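Local coordinates for periplasmic binding protein (Veillonella parvula, PDB 4OVK) that probably captures a solute in the periplasm and delivers it to the membrane subunits of an ABC transporter, at residues A68-T73 and D324-T329. Numbering follows the deposited sequence. Where two conformers were deposited one is given.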
ATOM      1  N   ALA A  68      -8.469  -8.122  -7.922  1.00 17.60           N
ATOM      2  CA  ALA A  68      -9.388  -7.000  -7.653  1.00 19.32           C
ATOM      3  C   ALA A  68      -8.864  -5.634  -8.094  1.00 18.81           C
ATOM      4  O   ALA A  68      -9.553  -4.624  -7.927  1.00 23.92           O
ATOM      5  CB  ALA A  68      -9.694  -6.944  -6.166  1.00 22.05           C
ATOM      6  N   SER A  69      -7.660  -5.581  -8.639  0.50 17.71           N
ATOM      7  CA  SER A  69      -7.043  -4.301  -8.938  0.50 17.44           C
ATOM      8  C   SER A  69      -6.554  -4.209 -10.369  0.50 14.75           C
ATOM      9  O   SER A  69      -6.572  -5.190 -11.121  0.50 15.36           O
ATOM     10  CB  SER A  69      -5.876  -4.054  -7.977  0.50 15.74           C
ATOM     11  OG  SER A  69      -4.772  -4.866  -8.318  0.50 13.90           O
ATOM     12  N   ILE A  70      -6.099  -3.010 -10.716  1.00 14.33           N
ATOM     13  CA  ILE A  70      -5.490  -2.710 -12.022  1.00 14.40           C
ATOM     14  C   ILE A  70      -4.260  -3.590 -12.287  1.00 13.17           C
ATOM     15  O   ILE A  70      -3.875  -3.798 -13.432  1.00 14.47           O
ATOM     16  CB  ILE A  70      -5.093  -1.206 -12.114  1.00 15.48           C
ATOM     17  CG1 ILE A  70      -4.667  -0.797 -13.535  1.00 20.00           C
ATOM     18  CG2 ILE A  70      -3.952  -0.859 -11.155  1.00 13.30           C
ATOM     19  CD1 ILE A  70      -5.811  -0.460 -14.457  1.00 24.43           C
ATOM     20  N   PHE A  71      -3.670  -4.126 -11.217  1.00 12.97           N
ATOM     21  CA  PHE A  71      -2.550  -5.074 -11.321  1.00 11.82           C
ATOM     22  C   PHE A  71      -2.868  -6.183 -12.339  1.00 12.10           C
ATOM     23  O   PHE A  71      -2.012  -6.572 -13.148  1.00 13.56           O
ATOM     24  CB  PHE A  71      -2.270  -5.679  -9.916  1.00 11.38           C
ATOM     25  CG  PHE A  71      -0.883  -6.248  -9.718  1.00 10.78           C
ATOM     26  CD1 PHE A  71       0.088  -6.247 -10.719  1.00 12.76           C
ATOM     27  CD2 PHE A  71      -0.559  -6.796  -8.488  1.00 11.53           C
ATOM     28  CE1 PHE A  71       1.339  -6.780 -10.484  1.00 13.46           C
ATOM     29  CE2 PHE A  71       0.693  -7.324  -8.250  1.00 12.12           C
ATOM     30  CZ  PHE A  71       1.639  -7.323  -9.252  1.00 12.69           C
ATOM     31  N   LYS A  72      -4.096  -6.685 -12.316  1.00 12.43           N
ATOM     32  CA  LYS A  72      -4.514  -7.742 -13.258  1.00 15.51           C
ATOM     33  C   LYS A  72      -4.351  -7.317 -14.723  1.00 16.97           C
ATOM     34  O   LYS A  72      -3.955  -8.114 -15.568  1.00 17.02           O
ATOM     35  CB  LYS A  72      -5.965  -8.175 -13.019  1.00 19.72           C
ATOM     36  CG  LYS A  72      -6.357  -9.389 -13.857  1.00 26.03           C
ATOM     37  CD  LYS A  72      -7.684  -9.975 -13.422  1.00 31.14           C
ATOM     38  CE  LYS A  72      -8.112 -11.119 -14.334  1.00 34.50           C
ATOM     39  NZ  LYS A  72      -7.211 -12.306 -14.248  1.00 35.46           N
ATOM     40  N   THR A  73      -4.629  -6.053 -15.011  1.00 17.15           N
ATOM     41  CA  THR A  73      -4.450  -5.511 -16.358  1.00 19.29           C
ATOM     42  C   THR A  73      -2.986  -5.320 -16.708  1.00 18.83           C
ATOM     43  O   THR A  73      -2.561  -5.655 -17.817  1.00 20.47           O
ATOM     44  CB  THR A  73      -5.153  -4.161 -16.487  1.00 21.17           C
ATOM     45  OG1 THR A  73      -6.539  -4.348 -16.223  1.00 21.30           O
ATOM     46  CG2 THR A  73      -4.981  -3.582 -17.875  1.00 27.75           C
ATOM     47  N   ASP A 324      -8.628   7.308 -19.200  1.00 19.60           N
ATOM     48  CA  ASP A 324      -9.497   8.020 -18.264  1.00 19.83           C
ATOM     49  C   ASP A 324     -10.394   7.101 -17.428  1.00 16.87           C
ATOM     50  O   ASP A 324     -10.572   7.351 -16.239  1.00 16.98           O
ATOM     51  CB  ASP A 324     -10.323   9.067 -19.004  1.00 25.37           C
ATOM     52  CG  ASP A 324      -9.470  10.219 -19.503  1.00 32.63           C
ATOM     53  OD1 ASP A 324      -8.305  10.321 -19.064  1.00 34.62           O
ATOM     54  OD2 ASP A 324      -9.961  11.023 -20.322  1.00 41.99           O
ATOM     55  N   SER A 325     -10.940   6.048 -18.037  0.50 18.18           N
ATOM     56  CA  SER A 325     -11.758   5.079 -17.298  0.50 18.56           C
ATOM     57  C   SER A 325     -10.960   4.407 -16.188  0.50 16.25           C
ATOM     58  O   SER A 325     -11.447   4.273 -15.072  0.50 16.63           O
ATOM     59  CB  SER A 325     -12.326   4.003 -18.228  0.50 20.98           C
ATOM     60  OG  SER A 325     -13.216   4.567 -19.168  0.50 25.88           O
ATOM     61  N   GLU A 326      -9.733   3.988 -16.500  1.00 14.52           N
ATOM     62  CA  GLU A 326      -8.879   3.326 -15.511  1.00 12.80           C
ATOM     63  C   GLU A 326      -8.538   4.285 -14.359  1.00 11.27           C
ATOM     64  O   GLU A 326      -8.532   3.891 -13.200  1.00 11.78           O
ATOM     65  CB  GLU A 326      -7.610   2.756 -16.166  1.00 13.26           C
ATOM     66  CG  GLU A 326      -7.882   1.542 -17.061  1.00 13.74           C
ATOM     67  CD  GLU A 326      -6.699   1.154 -17.935  1.00 15.54           C
ATOM     68  OE1 GLU A 326      -5.958   2.061 -18.377  1.00 15.24           O
ATOM     69  OE2 GLU A 326      -6.525  -0.066 -18.207  1.00 16.03           O
ATOM     70  N   ILE A 327      -8.285   5.548 -14.679  1.00 10.87           N
ATOM     71  CA  ILE A 327      -8.006   6.544 -13.646  1.00 12.10           C
ATOM     72  C   ILE A 327      -9.238   6.755 -12.760  1.00 11.09           C
ATOM     73  O   ILE A 327      -9.114   6.871 -11.546  1.00 11.27           O
ATOM     74  CB  ILE A 327      -7.541   7.877 -14.270  1.00 13.03           C
ATOM     75  CG1 ILE A 327      -6.184   7.675 -14.960  1.00 15.62           C
ATOM     76  CG2 ILE A 327      -7.480   8.986 -13.221  1.00 13.20           C
ATOM     77  CD1 ILE A 327      -5.860   8.734 -15.983  1.00 18.40           C
ATOM     78  N   ASN A 328     -10.423   6.774 -13.362  1.00 12.70           N
ATOM     79  CA  ASN A 328     -11.666   6.916 -12.585  1.00 14.99           C
ATOM     80  C   ASN A 328     -11.783   5.772 -11.573  1.00 13.37           C
ATOM     81  O   ASN A 328     -12.119   5.985 -10.421  1.00 16.39           O
ATOM     82  CB  ASN A 328     -12.886   6.917 -13.511  1.00 16.89           C
ATOM     83  CG  ASN A 328     -14.188   7.274 -12.799  1.00 24.90           C
ATOM     84  OD1 ASN A 328     -14.400   6.970 -11.629  1.00 29.29           O
ATOM     85  ND2 ASN A 328     -15.067   7.932 -13.523  1.00 34.94           N
ATOM     86  N   THR A 329     -11.490   4.563 -12.022  1.00 14.12           N
ATOM     87  CA  THR A 329     -11.545   3.384 -11.159  1.00 14.00           C
ATOM     88  C   THR A 329     -10.521   3.441 -10.028  1.00 13.81           C
ATOM     89  O   THR A 329     -10.873   3.232  -8.867  1.00 16.15           O
ATOM     90  CB  THR A 329     -11.350   2.105 -11.991  1.00 16.98           C
ATOM     91  OG1 THR A 329     -12.376   2.048 -12.978  1.00 19.65           O
ATOM     92  CG2 THR A 329     -11.459   0.871 -11.126  1.00 20.52           C
TER
HETATM   93  O   HOH W   1      -8.035  -2.076 -16.706  1.00 31.23           O
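A water-bridged surface contact joins the short helix 71-74, which follows Ser69 in the periplasmic binding protein fold, to the start of helix 324-331 near the C-terminus: Ile70 and Thr73 meet Glu326 across the interface. The backbones stay apart, with 7.8 Å between the CA atoms of Ile70 and Glu326, so side chains and one water span the distance. Ile70 has CG1 anti to the backbone N (chi1 -171°), and chi2 of 83° then sets CD1 against the flank of the glutamate, 3.9 Å from Glu326 CG and 3.8 Å from Glu326 OE2. The two side chains cross at about a right angle. Thr73 comes at Glu326 from the opposite direction and divides its branches: methyl CG2 rests 3.9 Å from Glu326 OE2, while OG1 lies 2.8 Å from a water that donates to Glu326 OE2 over 2.9 Å. No direct hydrogen bond links the segments; the methyls provide contact and the water the polar link. The carboxylate has further partners: Tyr320 OH at OE2, with Thr73 also touching Tyr320, and Thr323 N, just before the helix, at OE1. Cutting Glu326 back to an alanine is likely to leave the bridging water and Tyr320 OH without this acceptor and Ile70 CD1 without the CG methylene and carboxylate beside it. Within 68-73, the Phe71 ring packs edge-to-face with Tyr46 of helix 41-49; helix 306-318 receives Ile70 at Tyr314 and Ile327 at Leu310, and so packs against residues of both 68-73 and 324-329.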